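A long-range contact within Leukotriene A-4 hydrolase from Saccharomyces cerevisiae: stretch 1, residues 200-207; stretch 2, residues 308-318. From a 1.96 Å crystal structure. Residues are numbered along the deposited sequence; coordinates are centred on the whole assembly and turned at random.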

# COMPACT_ATOMS: atom_id res chain seq x y z
N VAL A 200 19.77 8.22 -3.45
CA VAL A 200 19.76 6.79 -3.13
C VAL A 200 19.11 6.07 -4.31
O VAL A 200 18.05 6.49 -4.75
CB VAL A 200 18.90 6.51 -1.87
CG1 VAL A 200 18.80 5.01 -1.60
CG2 VAL A 200 19.43 7.26 -0.67
N PRO A 201 19.75 5.00 -4.85
CA PRO A 201 19.16 4.37 -6.04
C PRO A 201 17.78 3.79 -5.73
O PRO A 201 17.59 3.19 -4.67
CB PRO A 201 20.13 3.23 -6.38
CG PRO A 201 21.39 3.54 -5.67
CD PRO A 201 21.05 4.41 -4.49
N ILE A 202 16.82 3.97 -6.64
CA ILE A 202 15.46 3.46 -6.44
C ILE A 202 14.89 2.76 -7.69
O ILE A 202 15.33 3.05 -8.81
CB ILE A 202 14.49 4.57 -5.93
CG1 ILE A 202 14.40 5.76 -6.91
CG2 ILE A 202 14.90 5.05 -4.52
CD1 ILE A 202 13.15 6.65 -6.67
N PRO A 203 13.96 1.81 -7.50
CA PRO A 203 13.22 1.20 -8.62
C PRO A 203 12.20 2.21 -9.18
O PRO A 203 11.76 3.12 -8.47
CB PRO A 203 12.49 0.02 -7.96
CG PRO A 203 12.34 0.41 -6.54
CD PRO A 203 13.53 1.27 -6.19
N ALA A 204 11.82 2.05 -10.44
CA ALA A 204 10.87 2.96 -11.08
C ALA A 204 9.52 3.02 -10.36
O ALA A 204 8.85 4.05 -10.40
CB ALA A 204 10.66 2.57 -12.56
N TYR A 205 9.12 1.93 -9.71
CA TYR A 205 7.76 1.87 -9.17
C TYR A 205 7.63 2.82 -7.96
O TYR A 205 6.54 3.15 -7.56
CB TYR A 205 7.34 0.45 -8.81
CG TYR A 205 7.90 -0.07 -7.51
CD1 TYR A 205 7.33 0.29 -6.29
CD2 TYR A 205 8.98 -0.93 -7.50
CE1 TYR A 205 7.83 -0.19 -5.11
CE2 TYR A 205 9.49 -1.41 -6.31
CZ TYR A 205 8.91 -1.04 -5.12
OH TYR A 205 9.42 -1.52 -3.94
N LEU A 206 8.77 3.27 -7.42
CA LEU A 206 8.80 4.19 -6.28
C LEU A 206 8.75 5.66 -6.69
O LEU A 206 8.61 6.55 -5.84
CB LEU A 206 10.03 3.95 -5.42
CG LEU A 206 9.98 2.65 -4.61
CD1 LEU A 206 11.26 2.46 -3.83
CD2 LEU A 206 8.80 2.69 -3.67
N ILE A 207 8.87 5.93 -7.98
CA ILE A 207 8.78 7.30 -8.44
C ILE A 207 7.41 7.84 -8.09
O ILE A 207 6.40 7.14 -8.21
CB ILE A 207 9.05 7.45 -9.94
CG1 ILE A 207 10.53 7.22 -10.22
CG2 ILE A 207 8.63 8.84 -10.42
CD1 ILE A 207 11.42 8.29 -9.60
N SER A 308 12.40 -1.61 4.34
CA SER A 308 11.95 -2.81 3.66
C SER A 308 11.10 -2.45 2.47
O SER A 308 9.90 -2.24 2.59
CB SER A 308 11.14 -3.69 4.61
OG SER A 308 10.19 -2.90 5.29
N GLY A 309 11.73 -2.37 1.32
CA GLY A 309 11.05 -1.98 0.10
C GLY A 309 11.91 -0.98 -0.62
O GLY A 309 12.29 -1.20 -1.76
N ASN A 310 12.24 0.11 0.06
CA ASN A 310 12.95 1.22 -0.57
C ASN A 310 14.45 1.02 -0.60
O ASN A 310 15.07 1.13 -1.66
CB ASN A 310 12.57 2.54 0.10
CG ASN A 310 11.07 2.84 -0.04
OD1 ASN A 310 10.30 2.03 -0.55
ND2 ASN A 310 10.67 4.02 0.41
N LEU A 311 15.02 0.69 0.55
CA LEU A 311 16.45 0.44 0.68
C LEU A 311 16.79 -0.96 0.19
O LEU A 311 17.76 -1.16 -0.56
CB LEU A 311 16.86 0.62 2.16
CG LEU A 311 18.36 0.62 2.40
CD1 LEU A 311 19.02 1.74 1.60
CD2 LEU A 311 18.69 0.75 3.89
N VAL A 312 15.98 -1.93 0.59
CA VAL A 312 16.16 -3.32 0.20
C VAL A 312 14.88 -3.76 -0.50
O VAL A 312 13.82 -3.71 0.09
CB VAL A 312 16.40 -4.23 1.44
CG1 VAL A 312 16.37 -5.69 1.04
CG2 VAL A 312 17.73 -3.89 2.10
N THR A 313 14.98 -4.17 -1.76
CA THR A 313 13.81 -4.31 -2.61
C THR A 313 13.61 -5.73 -3.13
O THR A 313 14.57 -6.43 -3.41
CB THR A 313 13.93 -3.37 -3.82
OG1 THR A 313 14.28 -2.06 -3.36
CG2 THR A 313 12.62 -3.31 -4.62
N ASN A 314 12.36 -6.16 -3.26
CA ASN A 314 12.10 -7.45 -3.88
C ASN A 314 12.52 -7.41 -5.35
O ASN A 314 12.27 -6.43 -6.07
CB ASN A 314 10.62 -7.87 -3.75
CG ASN A 314 9.65 -6.73 -4.08
OD1 ASN A 314 9.98 -5.79 -4.79
ND2 ASN A 314 8.43 -6.82 -3.56
N CYS A 315 13.14 -8.49 -5.81
CA CYS A 315 13.66 -8.51 -7.17
C CYS A 315 12.56 -8.66 -8.21
O CYS A 315 12.74 -8.26 -9.36
CB CYS A 315 14.68 -9.63 -7.32
SG CYS A 315 13.94 -11.25 -7.20
N SER A 316 11.43 -9.24 -7.82
CA SER A 316 10.30 -9.42 -8.72
C SER A 316 9.04 -9.49 -7.90
O SER A 316 9.08 -9.54 -6.68
CB SER A 316 10.45 -10.71 -9.52
OG SER A 316 9.99 -11.83 -8.80
N TRP A 317 7.90 -9.53 -8.58
CA TRP A 317 6.62 -9.54 -7.88
C TRP A 317 6.25 -10.94 -7.36
O TRP A 317 5.27 -11.10 -6.65
CB TRP A 317 5.53 -8.90 -8.74
CG TRP A 317 5.98 -7.51 -9.17
CD1 TRP A 317 6.35 -7.12 -10.43
CD2 TRP A 317 6.20 -6.37 -8.32
NE1 TRP A 317 6.76 -5.80 -10.41
CE2 TRP A 317 6.68 -5.32 -9.13
CE3 TRP A 317 6.02 -6.14 -6.95
CZ2 TRP A 317 6.97 -4.05 -8.62
CZ3 TRP A 317 6.32 -4.88 -6.44
CH2 TRP A 317 6.78 -3.85 -7.27
N ASN A 318 7.07 -11.94 -7.68
CA ASN A 318 6.95 -13.26 -7.06
C ASN A 318 7.37 -13.27 -5.61
O ASN A 318 6.98 -14.16 -4.87
CB ASN A 318 7.83 -14.29 -7.77
CG ASN A 318 7.25 -14.77 -9.07
OD1 ASN A 318 6.12 -14.45 -9.42
ND2 ASN A 318 8.01 -15.61 -9.76
O HOH W 1 17.63 1.55 -2.51
O HOH W 2 8.70 -0.22 -1.48

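How does stretch 2 begin its approach to stretch 1? It comes in as the end of a weakly bonded helix with a wider pi-type turn; separately, Gly309 N donates to Val312 O at 2.8 Å. At Gly309 the backbone angles would jam a CB against the carbonyl oxygen of Ser308, so glycine suits this position whatever stretch 1 does. Its own carbonyl faces the contact: Gly309 O lies 3.6 Å from Tyr205 OH and accepts a hydrogen bond from Thr313 OG1 at 2.7 Å, which ties the turn to the strand that follows.

What joins the stretches at Asn310, given that no direct hydrogen bond crosses between them? One water molecule lies 2.7 Å from both Pro201 O and Asn310 O and can donate to either, bridging two carbonyls that cannot bond to each other. A second can donate to Asn310 OD1 at 2.9 Å and also bonds Tyr205 OH at 2.9 Å, linking side chain to side chain. Beside this bridge, Leu206 CD1 packs 3.4 Å from Asn310 OD1, so the amide oxygen has an apolar neighbour as well as its water.

How does Thr313 serve both stretches? While its hydroxyl binds Gly309 O, its methyl turns to stretch 1: Thr313 CG2 sits 3.7 Å from Tyr205 OH, near the plane of the ring at its edge, and 4.2 Å from Pro203 CG. The 3-10 segment that carries Tyr205 follows directly after Pro203, whose O accepts from Leu206 N at 3.2 Å.

What closes the contact at Trp317? Its CA-to-CB bond points sideways, but the end of the indole comes nearer and presents its edge to one face of the Tyr205 ring. Trp317 CH2 lies 3.7 Å from Tyr205 CD2, and the ring planes meet at 69°, an edge-to-face pairing that sets C-H groups against the pi electrons of the tyrosine.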